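Long-range contacts in UL18 protein (Human herpesvirus 5, PDB 3D2U), which probably modulates host natural killer cell activity by engaging the inhibitory leukocyte Ig-like receptor 1, as an MHC class I mimic that helps the virus evade immunity: residues 87-91 and 143-147; 7-11 and 93-97; 130-134 and 163-167; 233-239 and 251-256; 190-196 and 208-214. The protein carries 4 engineered substitutions. All blocks are in the same frame, centred on the assembly; numbering follows the deposited sequence.

How the contacts relate
Contacts 1, 2 and 3 belong to the class I-like peptide-binding platform, contacts 4 and 5 to the immunoglobulin domain. Contact 2 is the most buried, a backbone-bonded strand pair in the platform floor; contacts 1 and 3 lie nearer the surface, where loops meet helices through side chains, contact 1 by CH-pi and apolar packing, contact 3 by indole and guanidinium donors. Contacts 1 and 2 adjoin in sequence, their centres about 14 Å apart. Contacts 4 and 5 share one four-stranded sheet, strands 249-258 and 204-214 being neighbours within it. Both are antiparallel strand pairs, but contact 4 adds a disulfide, contact 5 an aromatic ring laid over glycines.

Contact 1: residues 87-91 and 143-147; sequences ALGYR and WLKQQ. Engineered in segment 143-147: Gln147 (natural residue Asn).
The aliphatic CG of Arg91 sits squarely over the indole of Trp143, 3.3 Å from the centroid of its five-membered ring and only 8° off the ring normal, a close CH-pi contact. Trp143 reaches this place because chi1 of 70° puts its CG between the backbone N and the carbonyl carbon and swings the ring across to 87-91. Arg91 then bends at chi2, and its guanidinium runs back over the rim of the six-membered ring with the two planes just 13° apart. On the opposite face of the indole lies Leu144 CD2, so the ring is sandwiched. Its far corner, Trp143 CH2, is wedged against backbone oxygens, 3.5 Å from Leu88 O and 3.5 Å from Gly89 O, the latter near the ring plane. Trp143 NE1 gives a weak hydrogen bond to Asp120, whose carboxylate also holds the backbone N of Arg91. Buried Leu88 completes the packed part: its CD1 meets Leu144 CD2 at 4.4 Å, and Leu88 CD2 lies 3.7 Å from CB of the engineered Gln147, the two side chains passing in opposite directions.

In the class I platform this is one end of the peptide groove, where the long helix 62-88 runs out through Gly89, with its positive phi, and faces the 3-10 turn that leads into helix 148-156.

Packing is looser toward the surface. The Gln147 amide carbon CD only approaches Ala87 O at 3.8 Å, without bonding. Outermost, exposed Gln146 brings its CG to the guanidinium edge, 4.1 Å from Arg91 NH2.

Contact 2: residues 7-11 and 93-97; sequences YTGIF and QSVLT
Ser94 has more surface buried here than any other residue, with Phe11 next. Its OG, placed between the backbone N and the carbonyl carbon by chi1 of 47°, donates to Phe11 O at 2.7 Å, tilted 24° from the carbonyl plane. In return Ser94 O accepts from Phe11 N at 3.0 Å, so one residue grips the end of strand 2-11 by backbone and side chain. The same hydroxyl lies at the edge of the Phe11 ring, 3.8 Å from CD2. Ser94 centres an inverse gamma turn that carries the chain into strand 95-104.

Gly9, level with Thr97, comes next, forming a hydrogen-bonded antiparallel pair with Leu96: Gly9 N to Leu96 O is 2.8 Å and nearly straight, and Leu96 N to Gly9 O is 2.9 Å. This joins the first strands of the alpha1 and alpha2 halves at the middle of the platform floor. Leu96 and Tyr7 pack on the bound peptide. On the opposite face Thr8, Val95 and Thr97 pack against another protein chain, consistent with the light chain of class I molecules. There Ile10 CG1 and Val95 CG1 lie alongside each other at 3.3 Å, tighter than usual van der Waals contact.

The backbone bonds ask little of the side chains, leaving one face to the peptide and helix 62-88 and the other to the partner chain, while the serine supplies an extra bond where the ladder ends.

Contact 3: residues 130-134 and 163-167; sequences NLTLW and TTIQR
Thr163 meets Trp134 at the edge of the indole: Trp134 NE1 donates to Thr163 OG1 at 2.9 Å, the oxygen lying only 2° out of the ring plane. The same hydroxyl is also bonded to Ser159 O, just ahead of the helix, so its two partners fix its rotation and, through it, the setting of the indole. The methyl of Thr163 turns the other way, CG2 lying 3.7 Å from Leu131 O.

Further along, Gln166 turns its amide to Glu115 and packs on the bound peptide, as does Trp134.

Arg167 then lays its chain against the loop. With CG anti to the backbone N (chi1 -175°) the stem heads for the loop backbone, and Arg167 CG packs on Leu131 CB at 3.7 Å. A bend at chi3 carries the guanidinium along it. Arg167 NE makes a weak, strongly bent bond to Leu131 O at 3.0 Å, and Asn130 O stands at the edge of the group. Beyond, Arg167 NH2 comes to 3.4 Å from Thr132 CG2.

Helix 161-171 of the alpha2 half is thereby tied to the loop that follows the last floor strand, a flank of the class I-like peptide groove.

Contact 4: residues 233-239 and 251-256; sequences DSEPQCN and QGCYVA
Gln237 and Tyr254 stand side by side and point the same way, with the glutamine's aliphatic stem over one ring face: Gln237 CB is 4.0 Å from the ring centroid, 27° off its normal. Gln237 CG reaches past to Tyr254 OH at 3.3 Å. The tyrosine takes the setting between backbone N and carbonyl carbon (chi1 65°), which lets the ring lean toward strand 237-243. Behind them the backbones form a hydrogen-bonded pair, Tyr254 N to Gln237 O at 2.7 Å.

On the other face of this ladder Cys238 and Cys253 form a disulfide across a non-hydrogen-bonded pair, its chi3 of 91° near the relaxed value and the CA atoms drawn to 3.8 Å. Pro236 crosses Val255 at a slant, CG to CG1 at 3.6 Å. At the far end Gln251 NE2 donates to Asn239 O at 2.9 Å, extending the ladder by a side chain. Toward Ser234 direct backbone pairing gives way to a water that links Glu235 O with Ala256 N.

This edge of the immunoglobulin domain is therefore locked covalently beside its backbone bonds, while the face with Gln237 and Tyr254 is turned to another protein chain, whose basic side chains meet Gln237 OE1, Glu235 and the Tyr254 ring.

Contact 5: residues 190-196 and 208-214; sequences HPVVKGG and FCTSYGF
Phe208 folds its ring across onto Gly195 and Gly196 of the neighbouring strand. Its CB leaves the strand on the same face as Thr210 and Tyr212, and chi1 of 68°, between backbone N and carbonyl carbon, tips the ring over the partner instead of along its own strand. CG is the first ring atom to come near, 3.9 Å from Gly196 O. Of the next pair, CD2 lies 3.4 Å from the same oxygen, while CD1 faces Gly195 CA and Gly196 N. Further out, CE2 meets Gly196 C at 3.5 Å and CE1 meets Gly195 C. At the tip, Phe208 CZ lies 3.6 Å from Gly196 N. That nitrogen sits above the ring centre, and Gly196 CA adds a CH-pi contact. Gly196 has no side chain on this face to hold the ring off its backbone.

Tyr212 behaves differently: its ring presents an edge, with Val192 O in its plane 3.3 Å from CD1, and Lys194 CB near CE1. Six backbone bonds run between the strands, two at each hydrogen-bonded pair, such as Thr210 N to Lys194 O at 2.8 Å. The opposite face is largely apolar, with Val193 CG1 on Cys209 SG at 3.7 Å. Ser211 OG is buried there, near Val193 CG2 and Pro191, and has no partner in the model.

At the Pro191 end, Pro191 CB packs on Phe214 CB, where Gly213 and Phe214 form a G1 bulge opposite Phe249. Cys209 bonds to Cys265 of the facing sheet, and the hairpin is the first strand pair of a C1-set immunoglobulin sandwich, pinned by its characteristic intersheet disulfide.

Contact 1: residues 87-91 and 143-147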
# COMPACT_ATOMS: atom_id res chain seq x y z
N ALA A 87 -21.12 -7.32 -22.34
CA ALA A 87 -21.41 -8.62 -21.77
C ALA A 87 -21.32 -8.70 -20.25
O ALA A 87 -22.19 -9.31 -19.61
CB ALA A 87 -20.50 -9.67 -22.39
N LEU A 88 -20.30 -8.10 -19.66
CA LEU A 88 -20.11 -8.19 -18.22
C LEU A 88 -20.53 -6.99 -17.38
O LEU A 88 -20.89 -7.16 -16.21
CB LEU A 88 -18.64 -8.48 -17.90
CG LEU A 88 -17.87 -9.61 -18.58
CD1 LEU A 88 -16.47 -9.69 -17.97
CD2 LEU A 88 -18.58 -10.94 -18.41
N GLY A 89 -20.49 -5.79 -17.95
CA GLY A 89 -20.82 -4.61 -17.16
C GLY A 89 -19.70 -4.53 -16.13
O GLY A 89 -18.73 -5.24 -16.27
N TYR A 90 -19.79 -3.69 -15.11
CA TYR A 90 -18.71 -3.64 -14.14
C TYR A 90 -19.27 -3.26 -12.79
O TYR A 90 -20.38 -2.76 -12.70
CB TYR A 90 -17.63 -2.63 -14.57
CG TYR A 90 -18.10 -1.20 -14.52
CD1 TYR A 90 -17.82 -0.38 -13.42
CD2 TYR A 90 -18.87 -0.67 -15.56
CE1 TYR A 90 -18.29 0.93 -13.36
CE2 TYR A 90 -19.34 0.63 -15.50
CZ TYR A 90 -19.05 1.42 -14.41
OH TYR A 90 -19.52 2.71 -14.36
N ARG A 91 -18.49 -3.50 -11.74
CA ARG A 91 -18.92 -3.16 -10.39
C ARG A 91 -18.15 -1.95 -9.86
O ARG A 91 -18.73 -1.08 -9.20
CB ARG A 91 -18.73 -4.38 -9.47
CG ARG A 91 -19.55 -5.61 -9.90
CD ARG A 91 -21.05 -5.30 -9.95
NE ARG A 91 -21.87 -6.36 -10.53
CZ ARG A 91 -22.38 -7.38 -9.86
NH1 ARG A 91 -22.17 -7.50 -8.56
NH2 ARG A 91 -23.13 -8.28 -10.49
N TRP A 143 -17.40 -11.77 -8.36
CA TRP A 143 -18.71 -11.38 -8.86
C TRP A 143 -18.87 -11.86 -10.29
O TRP A 143 -19.97 -11.84 -10.84
CB TRP A 143 -18.94 -9.86 -8.79
CG TRP A 143 -18.15 -8.96 -9.75
CD1 TRP A 143 -17.13 -8.12 -9.40
CD2 TRP A 143 -18.42 -8.71 -11.14
NE1 TRP A 143 -16.75 -7.36 -10.48
CE2 TRP A 143 -17.52 -7.69 -11.56
CE3 TRP A 143 -19.32 -9.23 -12.08
CZ2 TRP A 143 -17.51 -7.19 -12.87
CZ3 TRP A 143 -19.31 -8.73 -13.38
CH2 TRP A 143 -18.41 -7.72 -13.77
N LEU A 144 -17.76 -12.31 -10.90
CA LEU A 144 -17.79 -12.80 -12.28
C LEU A 144 -18.64 -14.06 -12.45
O LEU A 144 -18.88 -14.50 -13.57
CB LEU A 144 -16.37 -13.06 -12.80
CG LEU A 144 -15.37 -11.90 -12.98
CD1 LEU A 144 -14.17 -12.42 -13.77
CD2 LEU A 144 -16.00 -10.72 -13.72
N LYS A 145 -19.09 -14.67 -11.35
CA LYS A 145 -19.91 -15.87 -11.46
C LYS A 145 -21.24 -15.47 -12.12
O LYS A 145 -21.90 -16.29 -12.76
CB LYS A 145 -20.14 -16.53 -10.09
CG LYS A 145 -20.69 -15.63 -8.99
CD LYS A 145 -20.92 -16.43 -7.70
CE LYS A 145 -20.49 -15.65 -6.46
NZ LYS A 145 -19.00 -15.49 -6.37
N GLN A 146 -21.60 -14.19 -12.01
CA GLN A 146 -22.82 -13.66 -12.61
C GLN A 146 -22.84 -13.92 -14.12
O GLN A 146 -23.90 -13.97 -14.73
CB GLN A 146 -22.92 -12.14 -12.34
CG GLN A 146 -24.21 -11.47 -12.82
CD GLN A 146 -25.46 -12.04 -12.18
OE1 GLN A 146 -25.41 -12.62 -11.10
NE2 GLN A 146 -26.60 -11.88 -12.85
N GLN A 147 -21.67 -14.09 -14.71
CA GLN A 147 -21.58 -14.36 -16.14
C GLN A 147 -20.65 -15.54 -16.42
O GLN A 147 -19.84 -15.51 -17.35
CB GLN A 147 -21.08 -13.13 -16.89
CG GLN A 147 -21.98 -11.90 -16.78
CD GLN A 147 -23.37 -12.13 -17.36
OE1 GLN A 147 -23.56 -12.99 -18.22
NE2 GLN A 147 -24.34 -11.34 -16.91

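Contact 2: residues 7-11 and 93-97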
# COMPACT_ATOMS: atom_id res chain seq x y z
N TYR A 7 -0.61 -4.26 -19.41
CA TYR A 7 -1.55 -3.53 -20.24
C TYR A 7 -2.79 -3.11 -19.45
O TYR A 7 -3.48 -3.94 -18.86
CB TYR A 7 -2.02 -4.37 -21.43
CG TYR A 7 -0.95 -5.01 -22.29
CD1 TYR A 7 -0.15 -6.05 -21.79
CD2 TYR A 7 -0.79 -4.62 -23.62
CE1 TYR A 7 0.77 -6.70 -22.61
CE2 TYR A 7 0.14 -5.27 -24.45
CZ TYR A 7 0.91 -6.31 -23.94
OH TYR A 7 1.80 -6.97 -24.76
N THR A 8 -3.06 -1.81 -19.45
CA THR A 8 -4.24 -1.30 -18.76
C THR A 8 -5.12 -0.61 -19.79
O THR A 8 -4.76 0.45 -20.32
CB THR A 8 -3.87 -0.29 -17.65
OG1 THR A 8 -3.01 -0.91 -16.69
CG2 THR A 8 -5.13 0.19 -16.95
N GLY A 9 -6.26 -1.23 -20.08
CA GLY A 9 -7.20 -0.66 -21.04
C GLY A 9 -8.45 -0.20 -20.33
O GLY A 9 -9.21 -1.01 -19.80
N ILE A 10 -8.66 1.11 -20.30
CA ILE A 10 -9.81 1.67 -19.62
C ILE A 10 -10.92 2.03 -20.60
O ILE A 10 -10.68 2.65 -21.64
CB ILE A 10 -9.44 2.95 -18.81
CG1 ILE A 10 -8.30 2.66 -17.84
CG2 ILE A 10 -10.66 3.43 -18.03
CD1 ILE A 10 -6.94 2.54 -18.51
N PHE A 11 -12.14 1.63 -20.26
CA PHE A 11 -13.30 1.96 -21.07
C PHE A 11 -14.07 3.02 -20.30
O PHE A 11 -14.49 2.77 -19.18
CB PHE A 11 -14.21 0.72 -21.26
CG PHE A 11 -15.52 1.02 -21.97
CD1 PHE A 11 -15.65 0.80 -23.34
CD2 PHE A 11 -16.60 1.56 -21.27
CE1 PHE A 11 -16.84 1.12 -24.01
CE2 PHE A 11 -17.80 1.88 -21.94
CZ PHE A 11 -17.92 1.66 -23.30
N GLN A 93 -14.96 -0.56 -11.85
CA GLN A 93 -14.43 0.15 -13.00
C GLN A 93 -14.35 -0.79 -14.19
O GLN A 93 -13.95 -1.94 -14.06
CB GLN A 93 -13.04 0.74 -12.69
CG GLN A 93 -12.40 1.45 -13.88
CD GLN A 93 -11.01 1.98 -13.57
OE1 GLN A 93 -10.28 1.40 -12.77
NE2 GLN A 93 -10.63 3.06 -14.24
N SER A 94 -14.75 -0.30 -15.34
CA SER A 94 -14.70 -1.10 -16.54
C SER A 94 -13.29 -1.01 -17.13
O SER A 94 -13.05 -0.25 -18.07
CB SER A 94 -15.74 -0.60 -17.55
OG SER A 94 -15.69 0.81 -17.69
N VAL A 95 -12.35 -1.76 -16.53
CA VAL A 95 -10.94 -1.81 -16.96
C VAL A 95 -10.49 -3.22 -17.22
O VAL A 95 -10.78 -4.12 -16.42
CB VAL A 95 -9.91 -1.37 -15.88
CG1 VAL A 95 -9.37 -0.01 -16.17
CG2 VAL A 95 -10.50 -1.50 -14.49
N LEU A 96 -9.75 -3.43 -18.30
CA LEU A 96 -9.19 -4.75 -18.56
C LEU A 96 -7.70 -4.56 -18.33
O LEU A 96 -7.09 -3.64 -18.88
CB LEU A 96 -9.45 -5.20 -20.00
CG LEU A 96 -8.82 -6.55 -20.40
CD1 LEU A 96 -9.46 -7.69 -19.61
CD2 LEU A 96 -9.01 -6.77 -21.90
N THR A 97 -7.13 -5.39 -17.47
CA THR A 97 -5.71 -5.34 -17.16
C THR A 97 -5.15 -6.70 -17.51
O THR A 97 -5.63 -7.70 -17.00
CB THR A 97 -5.45 -5.14 -15.66
OG1 THR A 97 -6.21 -6.11 -14.92
CG2 THR A 97 -5.82 -3.73 -15.24

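Contact 3: residues 130-134 and 163-167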
# COMPACT_ATOMS: atom_id res chain seq x y z
N ASN A 130 2.98 -25.42 -18.52
CA ASN A 130 3.23 -25.75 -19.92
C ASN A 130 2.74 -24.70 -20.96
O ASN A 130 3.11 -24.75 -22.13
CB ASN A 130 2.64 -27.12 -20.21
CG ASN A 130 1.20 -27.25 -19.78
OD1 ASN A 130 0.38 -27.75 -20.56
ND2 ASN A 130 0.87 -26.84 -18.56
N LEU A 131 1.91 -23.74 -20.53
CA LEU A 131 1.37 -22.71 -21.41
C LEU A 131 0.54 -23.29 -22.56
O LEU A 131 0.62 -22.85 -23.71
CB LEU A 131 2.52 -21.81 -21.91
CG LEU A 131 3.30 -21.16 -20.75
CD1 LEU A 131 4.52 -20.40 -21.25
CD2 LEU A 131 2.38 -20.23 -19.97
N THR A 132 -0.28 -24.28 -22.23
CA THR A 132 -1.16 -24.92 -23.20
C THR A 132 -2.65 -24.85 -22.76
O THR A 132 -3.53 -24.75 -23.61
CB THR A 132 -0.75 -26.41 -23.43
OG1 THR A 132 -1.12 -27.20 -22.29
CG2 THR A 132 0.76 -26.52 -23.62
N LEU A 133 -2.90 -24.86 -21.44
CA LEU A 133 -4.27 -24.85 -20.88
C LEU A 133 -4.72 -23.58 -20.12
O LEU A 133 -4.26 -23.33 -19.00
CB LEU A 133 -4.45 -26.10 -19.97
CG LEU A 133 -4.55 -26.12 -18.42
CD1 LEU A 133 -5.92 -26.65 -18.02
CD2 LEU A 133 -3.48 -27.03 -17.80
N TRP A 134 -5.64 -22.79 -20.69
CA TRP A 134 -6.14 -21.59 -19.99
C TRP A 134 -7.09 -21.93 -18.86
O TRP A 134 -7.92 -22.82 -18.98
CB TRP A 134 -6.89 -20.63 -20.93
CG TRP A 134 -6.07 -19.91 -21.96
CD1 TRP A 134 -5.72 -20.37 -23.19
CD2 TRP A 134 -5.50 -18.59 -21.85
NE1 TRP A 134 -4.98 -19.43 -23.86
CE2 TRP A 134 -4.82 -18.33 -23.06
CE3 TRP A 134 -5.49 -17.61 -20.84
CZ2 TRP A 134 -4.14 -17.13 -23.30
CZ3 TRP A 134 -4.81 -16.41 -21.08
CH2 TRP A 134 -4.14 -16.18 -22.30
N THR A 163 -3.22 -19.74 -29.01
CA THR A 163 -2.50 -19.98 -27.76
C THR A 163 -1.02 -20.28 -27.97
O THR A 163 -0.15 -19.74 -27.27
CB THR A 163 -3.10 -21.16 -26.99
OG1 THR A 163 -4.34 -20.75 -26.40
CG2 THR A 163 -2.15 -21.66 -25.91
N THR A 164 -0.74 -21.16 -28.92
CA THR A 164 0.64 -21.53 -29.20
C THR A 164 1.44 -20.29 -29.60
O THR A 164 2.58 -20.15 -29.17
CB THR A 164 0.70 -22.54 -30.34
OG1 THR A 164 -0.13 -22.08 -31.42
CG2 THR A 164 0.24 -23.91 -29.86
N ILE A 165 0.86 -19.40 -30.40
CA ILE A 165 1.63 -18.22 -30.78
C ILE A 165 1.96 -17.40 -29.54
O ILE A 165 3.04 -16.80 -29.46
CB ILE A 165 0.92 -17.34 -31.87
CG1 ILE A 165 0.48 -16.00 -31.29
CG2 ILE A 165 -0.23 -18.09 -32.50
CD1 ILE A 165 1.57 -14.94 -31.29
N GLN A 166 1.06 -17.36 -28.55
CA GLN A 166 1.38 -16.61 -27.34
C GLN A 166 2.55 -17.31 -26.64
O GLN A 166 3.46 -16.65 -26.14
CB GLN A 166 0.17 -16.51 -26.38
CG GLN A 166 -0.97 -15.59 -26.84
CD GLN A 166 -0.53 -14.16 -27.22
OE1 GLN A 166 -0.82 -13.69 -28.32
NE2 GLN A 166 0.15 -13.48 -26.30
N ARG A 167 2.52 -18.65 -26.62
CA ARG A 167 3.58 -19.43 -25.98
C ARG A 167 4.94 -19.28 -26.66
O ARG A 167 5.98 -19.23 -26.00
CB ARG A 167 3.22 -20.93 -25.95
CG ARG A 167 4.23 -21.80 -25.20
CD ARG A 167 4.18 -23.28 -25.60
NE ARG A 167 2.84 -23.86 -25.54
CZ ARG A 167 2.07 -24.10 -26.60
NH1 ARG A 167 2.51 -23.81 -27.82
NH2 ARG A 167 0.87 -24.64 -26.45

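Contact 4: residues 233-239 and 251-256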
# COMPACT_ATOMS: atom_id res chain seq x y z
N ASP A 233 8.31 -3.93 23.96
CA ASP A 233 7.51 -3.71 22.76
C ASP A 233 8.36 -3.60 21.50
O ASP A 233 7.83 -3.47 20.40
CB ASP A 233 6.74 -2.40 22.92
CG ASP A 233 7.66 -1.25 23.24
OD1 ASP A 233 8.18 -1.21 24.38
OD2 ASP A 233 7.89 -0.39 22.36
N SER A 234 9.68 -3.62 21.67
CA SER A 234 10.58 -3.48 20.54
C SER A 234 10.49 -4.61 19.53
O SER A 234 10.42 -5.79 19.88
CB SER A 234 12.02 -3.34 21.03
OG SER A 234 12.86 -2.93 19.96
N GLU A 235 10.50 -4.23 18.26
CA GLU A 235 10.42 -5.18 17.15
C GLU A 235 10.86 -4.37 15.94
O GLU A 235 10.23 -3.36 15.61
CB GLU A 235 8.98 -5.65 17.00
CG GLU A 235 8.68 -6.59 15.85
CD GLU A 235 7.20 -6.90 15.75
OE1 GLU A 235 6.50 -6.74 16.78
OE2 GLU A 235 6.72 -7.28 14.67
N PRO A 236 11.94 -4.79 15.27
CA PRO A 236 12.40 -4.03 14.09
C PRO A 236 11.33 -4.07 13.02
O PRO A 236 10.64 -5.07 12.86
CB PRO A 236 13.67 -4.76 13.64
CG PRO A 236 14.01 -5.70 14.76
CD PRO A 236 12.70 -6.04 15.43
N GLN A 237 11.23 -2.99 12.26
CA GLN A 237 10.22 -2.88 11.22
C GLN A 237 10.74 -2.02 10.07
O GLN A 237 11.40 -1.00 10.29
CB GLN A 237 8.96 -2.24 11.83
CG GLN A 237 7.79 -2.05 10.89
CD GLN A 237 7.26 -3.36 10.35
OE1 GLN A 237 6.99 -4.28 11.11
NE2 GLN A 237 7.11 -3.44 9.03
N CYS A 238 10.44 -2.43 8.84
CA CYS A 238 10.86 -1.67 7.66
C CYS A 238 9.65 -1.20 6.90
O CYS A 238 8.63 -1.88 6.87
CB CYS A 238 11.67 -2.54 6.69
SG CYS A 238 13.30 -3.11 7.24
N ASN A 239 9.76 -0.04 6.27
CA ASN A 239 8.68 0.45 5.44
C ASN A 239 8.81 -0.38 4.18
O ASN A 239 9.78 -1.12 4.02
CB ASN A 239 8.85 1.94 5.11
CG ASN A 239 8.32 2.83 6.21
OD1 ASN A 239 7.44 2.44 6.96
ND2 ASN A 239 8.84 4.04 6.29
N GLN A 251 14.52 1.93 0.83
CA GLN A 251 13.90 1.27 1.96
C GLN A 251 14.44 1.76 3.30
O GLN A 251 15.66 1.80 3.52
CB GLN A 251 14.01 -0.27 1.87
CG GLN A 251 13.09 -0.99 2.87
CD GLN A 251 12.90 -2.47 2.58
OE1 GLN A 251 13.83 -3.17 2.20
NE2 GLN A 251 11.68 -2.95 2.77
N GLY A 252 13.52 2.18 4.17
CA GLY A 252 13.89 2.66 5.49
C GLY A 252 13.32 1.73 6.55
O GLY A 252 12.24 1.16 6.37
N CYS A 253 14.04 1.55 7.66
CA CYS A 253 13.59 0.67 8.75
C CYS A 253 13.83 1.37 10.09
O CYS A 253 14.62 2.31 10.16
CB CYS A 253 14.37 -0.66 8.71
SG CYS A 253 14.48 -1.46 7.07
N TYR A 254 13.18 0.89 11.15
CA TYR A 254 13.33 1.49 12.49
C TYR A 254 13.18 0.43 13.60
O TYR A 254 12.64 -0.64 13.33
CB TYR A 254 12.28 2.62 12.66
CG TYR A 254 10.83 2.17 12.65
CD1 TYR A 254 10.22 1.63 13.79
CD2 TYR A 254 10.08 2.22 11.47
CE1 TYR A 254 8.91 1.16 13.76
CE2 TYR A 254 8.75 1.75 11.44
CZ TYR A 254 8.18 1.22 12.58
OH TYR A 254 6.90 0.71 12.52
N VAL A 255 13.67 0.72 14.81
CA VAL A 255 13.52 -0.15 15.99
C VAL A 255 13.47 0.65 17.27
O VAL A 255 14.19 1.64 17.41
CB VAL A 255 14.71 -1.09 16.35
CG1 VAL A 255 14.24 -2.51 16.43
CG2 VAL A 255 15.88 -0.87 15.46
N ALA A 256 12.67 0.19 18.22
CA ALA A 256 12.60 0.87 19.50
C ALA A 256 13.77 0.34 20.35
O ALA A 256 13.90 -0.86 20.56
CB ALA A 256 11.27 0.59 20.17
O HOH W 1 10.27 -1.31 17.31

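Contact 5: residues 190-196 and 208-214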
# COMPACT_ATOMS: atom_id res chain seq x y z
N HIS A 190 24.97 -0.52 -5.45
CA HIS A 190 24.81 -0.57 -4.00
C HIS A 190 24.23 0.72 -3.44
O HIS A 190 24.43 1.80 -3.99
CB HIS A 190 26.16 -0.91 -3.35
CG HIS A 190 26.74 -2.21 -3.83
ND1 HIS A 190 25.98 -3.36 -3.93
CD2 HIS A 190 27.99 -2.54 -4.24
CE1 HIS A 190 26.74 -4.34 -4.39
NE2 HIS A 190 27.96 -3.87 -4.59
N PRO A 191 23.49 0.62 -2.33
CA PRO A 191 22.87 1.78 -1.70
C PRO A 191 23.78 2.71 -0.92
O PRO A 191 24.89 2.34 -0.52
CB PRO A 191 21.85 1.14 -0.77
CG PRO A 191 22.63 -0.05 -0.24
CD PRO A 191 23.28 -0.60 -1.52
N VAL A 192 23.30 3.92 -0.72
CA VAL A 192 23.95 4.91 0.11
C VAL A 192 23.16 4.53 1.36
O VAL A 192 21.95 4.39 1.29
CB VAL A 192 23.58 6.35 -0.37
CG1 VAL A 192 23.83 7.37 0.74
CG2 VAL A 192 24.40 6.73 -1.61
N VAL A 193 23.84 4.29 2.48
CA VAL A 193 23.16 3.90 3.70
C VAL A 193 23.33 4.98 4.77
O VAL A 193 24.42 5.51 4.96
CB VAL A 193 23.69 2.53 4.24
CG1 VAL A 193 23.05 2.20 5.59
CG2 VAL A 193 23.41 1.42 3.24
N LYS A 194 22.24 5.31 5.46
CA LYS A 194 22.29 6.32 6.51
C LYS A 194 21.50 5.85 7.71
O LYS A 194 20.44 5.24 7.56
CB LYS A 194 21.73 7.64 5.99
CG LYS A 194 21.69 8.73 7.03
CD LYS A 194 21.54 10.09 6.37
CE LYS A 194 21.64 11.20 7.41
NZ LYS A 194 22.13 12.43 6.75
N GLY A 195 22.01 6.14 8.91
CA GLY A 195 21.31 5.72 10.11
C GLY A 195 21.57 6.62 11.30
O GLY A 195 22.45 7.47 11.26
N GLY A 196 20.81 6.42 12.37
CA GLY A 196 21.00 7.21 13.57
C GLY A 196 19.92 6.90 14.58
O GLY A 196 19.21 5.90 14.44
N PHE A 208 17.03 4.24 13.45
CA PHE A 208 16.57 4.12 12.07
C PHE A 208 17.77 3.85 11.16
O PHE A 208 18.90 4.15 11.52
CB PHE A 208 15.85 5.40 11.61
CG PHE A 208 16.75 6.60 11.48
CD1 PHE A 208 17.46 6.85 10.31
CD2 PHE A 208 16.89 7.49 12.55
CE1 PHE A 208 18.30 7.96 10.20
CE2 PHE A 208 17.73 8.61 12.44
CZ PHE A 208 18.43 8.84 11.27
N CYS A 209 17.50 3.28 9.99
CA CYS A 209 18.52 2.96 9.00
C CYS A 209 17.84 2.85 7.65
O CYS A 209 16.99 1.98 7.46
CB CYS A 209 19.21 1.65 9.32
SG CYS A 209 20.65 1.29 8.26
N THR A 210 18.24 3.70 6.71
CA THR A 210 17.64 3.75 5.36
C THR A 210 18.64 3.54 4.22
O THR A 210 19.77 4.04 4.27
CB THR A 210 16.94 5.11 5.13
OG1 THR A 210 16.02 5.35 6.20
CG2 THR A 210 16.19 5.12 3.81
N SER A 211 18.22 2.80 3.20
CA SER A 211 19.05 2.53 2.03
C SER A 211 18.48 3.29 0.83
O SER A 211 17.28 3.25 0.57
CB SER A 211 19.11 1.02 1.75
OG SER A 211 19.87 0.35 2.75
N TYR A 212 19.36 3.97 0.10
CA TYR A 212 18.96 4.79 -1.04
C TYR A 212 19.62 4.40 -2.37
O TYR A 212 20.80 4.08 -2.42
CB TYR A 212 19.31 6.27 -0.79
CG TYR A 212 18.87 6.86 0.53
CD1 TYR A 212 19.58 6.59 1.72
CD2 TYR A 212 17.80 7.75 0.60
CE1 TYR A 212 19.22 7.19 2.93
CE2 TYR A 212 17.44 8.37 1.80
CZ TYR A 212 18.15 8.08 2.96
OH TYR A 212 17.81 8.69 4.15
N GLY A 213 18.83 4.46 -3.44
CA GLY A 213 19.31 4.17 -4.78
C GLY A 213 19.98 2.85 -5.10
O GLY A 213 21.01 2.82 -5.76
N PHE A 214 19.40 1.74 -4.66
CA PHE A 214 20.00 0.46 -4.97
C PHE A 214 19.23 -0.25 -6.05
O PHE A 214 18.04 -0.03 -6.23
CB PHE A 214 20.12 -0.42 -3.71
CG PHE A 214 18.82 -0.65 -2.97
CD1 PHE A 214 18.12 -1.85 -3.10
CD2 PHE A 214 18.33 0.31 -2.08
CE1 PHE A 214 16.96 -2.10 -2.34
CE2 PHE A 214 17.17 0.08 -1.33
CZ PHE A 214 16.49 -1.12 -1.46